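Local atomic coordinates of ribosome-binding factor A (Thermus thermophilus, PDB entry 2DYJ), a protein that assists late maturation of the 30S ribosomal subunit, associating with free small subunits and being required for efficient processing of 16S rRNA. Residues Gln21-Asp25 / Pro26-Leu30; Phe87-Trp90 / Arg91-Pro94. All coordinates share one frame; numbering follows the deposited sequence.

Interaction 1. Residues Gln21-Asp25 / Pro26-Leu30; sequences QALED and PRLFL
An Asx turn joins D25 to R27 and starts the short 3-10 segment 26-28, in the loop that leads from helix 5-21 to strand 32-38. OD1 of D25 accepts the backbone N of R27 at 3.0 Å, on the anti side of the carboxylate. OD1 of D25 receives a second hydrogen bond, on its syn side, from NE of R27 at 3.1 Å, nearly straight (170°). The salt bridge is closed by NH2 of R27, 2.8 Å from OD2 of D25. R27 thus grips the acid side-on, one nitrogen to each oxygen, with both oxygens close to the guanidinium plane although the two flat groups are turned 32° apart. Two torsions make this possible: CG of D25 stands anti to its own backbone N (chi1 -157°), and the arginine chain bends at chi3, which brings NE back to the residue that also holds its main chain. Replacing D25 by an alanine is likely to leave the R27 guanidinium without its carboxylate mate, free to swing, and the R27 backbone N without its side-chain acceptor. The main chain adds a beta turn, L28 N to D25 O at 2.9 Å, and a second turn follows from F29 N to P26 O. On the inner side, CD1 of L28 meets CD1 of L23 at 3.7 Å, while CG of L28 rests against CB of D25 at 4.0 Å. L28 is buried here, its side chain lying on A61 and L62 of helix 55-64, and D25 and R27 also touch A61. An aspartate that accepts the amide two residues on is an Asx turn; here it opens consecutive 3-10 turns in the first helix-to-strand connection of a type II KH-like fold.

Interaction 2. Residues Phe87-Trp90 / Arg91-Pro94; sequences FLPW and RASP
R91 folds back over P89, so that the proline ring covers one face of the guanidinium group: CG of P89 sits 3.7 Å above the plane, over its centre. CB of P89 lies over the same flat group, 3.5 Å from NH1 of R91. The first torsion of R91 (chi1 62°) sets CG between the backbone N and the carbonyl carbon, and from there the chain runs extended to NE, alongside the proline ring. NH1 also forms a salt bridge with E55 of helix 55-64, a helix that P89 touches as well, so the flat group is held both by its face and by its charge. W90 takes a similar first torsion (chi1 76°), which turns its indole back over the following peptide; the backbone N of R91 lies over one face of the ring, 3.2 Å from CG of W90. Between these side chains, strand 84-89, an outer strand of the mixed sheet in this type II KH-like fold, gives way to 3-10 helix. Two successive turns make the change. In the first, A92 N donates to P89 O at 3.0 Å; in the second, S93 N donates to W90 O at 3.2 Å, almost straight (172°) but from well above the carbonyl plane. OG of S93 is hydrogen-bonded to OE1 of E34 on strand 32-38. CB of A92 packs loosely against P89, 4.2 Å from its CG.

Overall arrangement
Both contacts are local turns at the surface, their centres about 18 Å apart and their nearest atoms about 7 Å apart, yet both reach helix 55-64. Interaction 1 lies against A61 and L62 with a buried leucine, whereas interaction 2 meets the first turns of that helix, at E55 and L59, and has no buried residue among those that touch. In each, 3-10 turns redirect the chain, once between a helix and a strand and once after the last strand. The arginines differ most: in 21-30 the acid partner is a near neighbour in sequence, while in 87-94 it comes from helix 55-64, far away in sequence, and a proline covers the guanidinium face.

Interaction 1. Residues Gln21-Asp25 / Pro26-Leu30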
ATOM      1  N   GLN A  21       5.480  -3.072   7.026  1.00 21.76           N
ATOM      2  CA  GLN A  21       6.305  -3.928   7.871  1.00 25.09           C
ATOM      3  C   GLN A  21       6.488  -3.255   9.227  1.00 23.15           C
ATOM      4  O   GLN A  21       6.657  -3.928  10.235  1.00 24.52           O
ATOM      5  CB  GLN A  21       7.672  -4.160   7.211  1.00 31.06           C
ATOM      6  CG  GLN A  21       7.984  -5.611   6.838  1.00 42.98           C
ATOM      7  CD  GLN A  21       8.877  -6.314   7.863  1.00 46.07           C
ATOM      8  OE1 GLN A  21       8.567  -6.354   9.061  1.00 51.14           O
ATOM      9  NE2 GLN A  21       9.990  -6.875   7.393  1.00 44.27           N
ATOM     10  N   ALA A  22       6.449  -1.925   9.249  1.00 21.14           N
ATOM     11  CA  ALA A  22       6.617  -1.173  10.502  1.00 22.05           C
ATOM     12  C   ALA A  22       5.366  -1.190  11.386  1.00 26.70           C
ATOM     13  O   ALA A  22       5.436  -0.860  12.578  1.00 25.16           O
ATOM     14  CB  ALA A  22       7.020   0.269  10.205  1.00 17.29           C
ATOM     15  N   LEU A  23       4.225  -1.567  10.813  1.00 21.21           N
ATOM     16  CA  LEU A  23       2.990  -1.642  11.597  1.00 24.32           C
ATOM     17  C   LEU A  23       3.059  -2.884  12.485  1.00 27.60           C
ATOM     18  O   LEU A  23       3.738  -3.858  12.158  1.00 29.55           O
ATOM     19  CB  LEU A  23       1.777  -1.727  10.668  1.00 17.14           C
ATOM     20  CG  LEU A  23       1.567  -0.495   9.786  1.00 18.62           C
ATOM     21  CD1 LEU A  23       0.335  -0.705   8.896  1.00 21.29           C
ATOM     22  CD2 LEU A  23       1.389   0.745  10.668  1.00 19.71           C
ATOM     23  N   GLU A  24       2.347  -2.866  13.600  1.00 27.97           N
ATOM     24  CA  GLU A  24       2.389  -4.010  14.503  1.00 30.88           C
ATOM     25  C   GLU A  24       1.189  -4.942  14.434  1.00 29.09           C
ATOM     26  O   GLU A  24       1.188  -6.001  15.057  1.00 30.52           O
ATOM     27  CB  GLU A  24       2.572  -3.522  15.939  1.00 34.76           C
ATOM     28  CG  GLU A  24       3.914  -2.833  16.193  1.00 45.55           C
ATOM     29  CD  GLU A  24       5.102  -3.647  15.692  1.00 52.45           C
ATOM     30  OE1 GLU A  24       5.162  -4.865  15.968  1.00 56.00           O
ATOM     31  OE2 GLU A  24       5.986  -3.065  15.025  1.00 58.83           O
ATOM     32  N   ASP A  25       0.171  -4.564  13.673  1.00 27.36           N
ATOM     33  CA  ASP A  25      -1.026  -5.398  13.584  1.00 27.54           C
ATOM     34  C   ASP A  25      -0.700  -6.864  13.240  1.00 24.81           C
ATOM     35  O   ASP A  25      -0.094  -7.165  12.200  1.00 18.88           O
ATOM     36  CB  ASP A  25      -1.999  -4.803  12.555  1.00 27.74           C
ATOM     37  CG  ASP A  25      -3.430  -5.250  12.787  1.00 29.70           C
ATOM     38  OD1 ASP A  25      -3.631  -6.459  12.948  1.00 18.86           O
ATOM     39  OD2 ASP A  25      -4.354  -4.404  12.808  1.00 35.47           O
ATOM     40  N   PRO A  26      -1.091  -7.799  14.118  1.00 25.50           N
ATOM     41  CA  PRO A  26      -0.820  -9.217  13.855  1.00 21.87           C
ATOM     42  C   PRO A  26      -1.469  -9.759  12.571  1.00 18.53           C
ATOM     43  O   PRO A  26      -1.005 -10.760  12.009  1.00 18.59           O
ATOM     44  CB  PRO A  26      -1.321  -9.916  15.126  1.00 28.21           C
ATOM     45  CG  PRO A  26      -2.257  -8.928  15.758  1.00 28.77           C
ATOM     46  CD  PRO A  26      -1.620  -7.605  15.481  1.00 26.55           C
ATOM     47  N   ARG A  27      -2.525  -9.097  12.108  1.00 18.35           N
ATOM     48  CA  ARG A  27      -3.201  -9.505  10.879  1.00 15.87           C
ATOM     49  C   ARG A  27      -2.285  -9.288   9.673  1.00 18.03           C
ATOM     50  O   ARG A  27      -2.516  -9.836   8.595  1.00 18.87           O
ATOM     51  CB  ARG A  27      -4.491  -8.704  10.702  1.00 18.81           C
ATOM     52  CG  ARG A  27      -5.569  -9.070  11.723  1.00 23.96           C
ATOM     53  CD  ARG A  27      -6.803  -8.178  11.608  1.00 18.91           C
ATOM     54  NE  ARG A  27      -6.519  -6.799  12.008  1.00 17.48           N
ATOM     55  CZ  ARG A  27      -7.405  -5.807  11.922  1.00 22.80           C
ATOM     56  NH1 ARG A  27      -8.629  -6.038  11.446  1.00 16.10           N
ATOM     57  NH2 ARG A  27      -7.080  -4.588  12.319  1.00 19.14           N
ATOM     58  N   LEU A  28      -1.227  -8.508   9.869  1.00 13.43           N
ATOM     59  CA  LEU A  28      -0.278  -8.206   8.791  1.00 11.40           C
ATOM     60  C   LEU A  28       1.004  -9.025   8.863  1.00 12.20           C
ATOM     61  O   LEU A  28       1.940  -8.773   8.097  1.00 19.21           O
ATOM     62  CB  LEU A  28       0.101  -6.719   8.836  1.00 11.55           C
ATOM     63  CG  LEU A  28      -1.054  -5.720   8.813  1.00 11.33           C
ATOM     64  CD1 LEU A  28      -0.496  -4.303   8.905  1.00 16.91           C
ATOM     65  CD2 LEU A  28      -1.868  -5.892   7.540  1.00 17.56           C
ATOM     66  N   PHE A  29       1.077  -9.984   9.776  1.00 16.04           N
ATOM     67  CA  PHE A  29       2.303 -10.781   9.898  1.00 15.60           C
ATOM     68  C   PHE A  29       2.569 -11.555   8.595  1.00 20.11           C
ATOM     69  O   PHE A  29       1.680 -12.220   8.066  1.00 13.70           O
ATOM     70  CB  PHE A  29       2.198 -11.742  11.093  1.00 18.81           C
ATOM     71  CG  PHE A  29       3.419 -12.609  11.288  1.00 27.96           C
ATOM     72  CD1 PHE A  29       4.698 -12.053  11.260  1.00 32.11           C
ATOM     73  CD2 PHE A  29       3.292 -13.982  11.478  1.00 34.11           C
ATOM     74  CE1 PHE A  29       5.837 -12.854  11.417  1.00 38.46           C
ATOM     75  CE2 PHE A  29       4.427 -14.794  11.636  1.00 26.69           C
ATOM     76  CZ  PHE A  29       5.696 -14.231  11.605  1.00 32.14           C
ATOM     77  N   LEU A  30       3.790 -11.426   8.080  1.00 16.53           N
ATOM     78  CA  LEU A  30       4.231 -12.077   6.848  1.00 16.86           C
ATOM     79  C   LEU A  30       3.568 -11.581   5.570  1.00 20.06           C
ATOM     80  O   LEU A  30       3.755 -12.169   4.498  1.00 18.33           O
ATOM     81  CB  LEU A  30       4.052 -13.592   6.940  1.00 17.72           C
ATOM     82  CG  LEU A  30       4.827 -14.248   8.080  1.00 20.71           C
ATOM     83  CD1 LEU A  30       4.726 -15.772   7.943  1.00 19.67           C
ATOM     84  CD2 LEU A  30       6.285 -13.789   8.035  1.00 22.15           C
TER

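Interaction 2. Residues Phe87-Trp90 / Arg91-Pro94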
ATOM      1  N   PHE A  87      -6.683  -1.125  -0.831  1.00 10.41           N
ATOM      2  CA  PHE A  87      -5.989  -2.397  -0.673  1.00 10.40           C
ATOM      3  C   PHE A  87      -6.768  -3.544  -1.285  1.00 12.69           C
ATOM      4  O   PHE A  87      -7.945  -3.738  -0.981  1.00 10.43           O
ATOM      5  CB  PHE A  87      -5.727  -2.642   0.798  1.00 12.75           C
ATOM      6  CG  PHE A  87      -4.881  -1.561   1.418  1.00  9.51           C
ATOM      7  CD1 PHE A  87      -3.503  -1.577   1.268  1.00  8.10           C
ATOM      8  CD2 PHE A  87      -5.480  -0.511   2.122  1.00 11.53           C
ATOM      9  CE1 PHE A  87      -2.708  -0.545   1.821  1.00 13.86           C
ATOM     10  CE2 PHE A  87      -4.700   0.525   2.680  1.00  9.25           C
ATOM     11  CZ  PHE A  87      -3.315   0.498   2.524  1.00 14.16           C
ATOM     12  N   LEU A  88      -6.084  -4.303  -2.138  1.00 12.06           N
ATOM     13  CA  LEU A  88      -6.701  -5.423  -2.846  1.00 10.70           C
ATOM     14  C   LEU A  88      -5.871  -6.695  -2.740  1.00 11.93           C
ATOM     15  O   LEU A  88      -4.674  -6.656  -2.479  1.00 13.26           O
ATOM     16  CB  LEU A  88      -6.853  -5.062  -4.334  1.00 12.46           C
ATOM     17  CG  LEU A  88      -7.673  -3.790  -4.631  1.00 13.78           C
ATOM     18  CD1 LEU A  88      -7.446  -3.311  -6.052  1.00 22.60           C
ATOM     19  CD2 LEU A  88      -9.153  -4.087  -4.403  1.00 24.16           C
ATOM     20  N   PRO A  89      -6.510  -7.856  -2.944  1.00 17.36           N
ATOM     21  CA  PRO A  89      -5.795  -9.136  -2.880  1.00 17.82           C
ATOM     22  C   PRO A  89      -4.847  -9.223  -4.085  1.00 16.44           C
ATOM     23  O   PRO A  89      -5.130  -8.626  -5.138  1.00 16.16           O
ATOM     24  CB  PRO A  89      -6.923 -10.160  -2.948  1.00 20.12           C
ATOM     25  CG  PRO A  89      -7.954  -9.457  -3.793  1.00 23.66           C
ATOM     26  CD  PRO A  89      -7.945  -8.062  -3.202  1.00 18.38           C
ATOM     27  N   TRP A  90      -3.738  -9.953  -3.936  1.00 18.88           N
ATOM     28  CA  TRP A  90      -2.756 -10.071  -5.014  1.00 20.10           C
ATOM     29  C   TRP A  90      -3.315 -10.631  -6.305  1.00 22.08           C
ATOM     30  O   TRP A  90      -2.804 -10.336  -7.382  1.00 23.18           O
ATOM     31  CB  TRP A  90      -1.555 -10.939  -4.600  1.00 28.11           C
ATOM     32  CG  TRP A  90      -1.833 -12.428  -4.574  1.00 37.86           C
ATOM     33  CD1 TRP A  90      -2.382 -13.142  -3.546  1.00 41.92           C
ATOM     34  CD2 TRP A  90      -1.579 -13.377  -5.631  1.00 40.27           C
ATOM     35  NE1 TRP A  90      -2.485 -14.471  -3.893  1.00 45.61           N
ATOM     36  CE2 TRP A  90      -2.002 -14.644  -5.164  1.00 44.41           C
ATOM     37  CE3 TRP A  90      -1.033 -13.278  -6.923  1.00 43.51           C
ATOM     38  CZ2 TRP A  90      -1.897 -15.810  -5.945  1.00 44.43           C
ATOM     39  CZ3 TRP A  90      -0.929 -14.442  -7.703  1.00 36.47           C
ATOM     40  CH2 TRP A  90      -1.360 -15.687  -7.206  1.00 41.37           C
ATOM     41  N   ARG A  91      -4.357 -11.442  -6.217  1.00 20.93           N
ATOM     42  CA  ARG A  91      -4.920 -12.012  -7.433  1.00 24.68           C
ATOM     43  C   ARG A  91      -5.506 -10.934  -8.342  1.00 25.60           C
ATOM     44  O   ARG A  91      -5.614 -11.113  -9.554  1.00 27.70           O
ATOM     45  CB  ARG A  91      -5.980 -13.048  -7.084  1.00 23.33           C
ATOM     46  CG  ARG A  91      -7.165 -12.509  -6.322  1.00 27.41           C
ATOM     47  CD  ARG A  91      -8.271 -13.572  -6.196  1.00 21.50           C
ATOM     48  NE  ARG A  91      -9.443 -13.017  -5.531  1.00 21.66           N
ATOM     49  CZ  ARG A  91      -9.555 -12.868  -4.215  1.00 18.61           C
ATOM     50  NH1 ARG A  91      -8.571 -13.248  -3.417  1.00 21.59           N
ATOM     51  NH2 ARG A  91     -10.640 -12.306  -3.706  1.00 18.64           N
ATOM     52  N   ALA A  92      -5.846  -9.792  -7.762  1.00 21.79           N
ATOM     53  CA  ALA A  92      -6.425  -8.709  -8.528  1.00 18.65           C
ATOM     54  C   ALA A  92      -5.443  -7.785  -9.269  1.00 20.57           C
ATOM     55  O   ALA A  92      -5.877  -6.920 -10.022  1.00 21.50           O
ATOM     56  CB  ALA A  92      -7.339  -7.879  -7.617  1.00 28.55           C
ATOM     57  N   SER A  93      -4.136  -7.955  -9.096  1.00 23.95           N
ATOM     58  CA  SER A  93      -3.206  -7.051  -9.782  1.00 31.92           C
ATOM     59  C   SER A  93      -3.265  -7.148 -11.315  1.00 38.83           C
ATOM     60  O   SER A  93      -3.310  -8.245 -11.889  1.00 33.13           O
ATOM     61  CB  SER A  93      -1.763  -7.257  -9.289  1.00 30.66           C
ATOM     62  OG  SER A  93      -1.297  -8.573  -9.526  1.00 43.08           O
ATOM     63  N   PRO A  94      -3.259  -5.983 -11.994  1.00 41.09           N
ATOM     64  CA  PRO A  94      -3.316  -5.864 -13.457  1.00 39.92           C
ATOM     65  C   PRO A  94      -2.169  -6.547 -14.208  1.00 40.10           C
ATOM     66  O   PRO A  94      -2.469  -7.387 -15.089  1.00 42.44           O
ATOM     67  CB  PRO A  94      -3.349  -4.350 -13.672  1.00 35.31           C
ATOM     68  CG  PRO A  94      -2.549  -3.829 -12.517  1.00 34.38           C
ATOM     69  CD  PRO A  94      -3.073  -4.656 -11.372  1.00 37.79           C
TER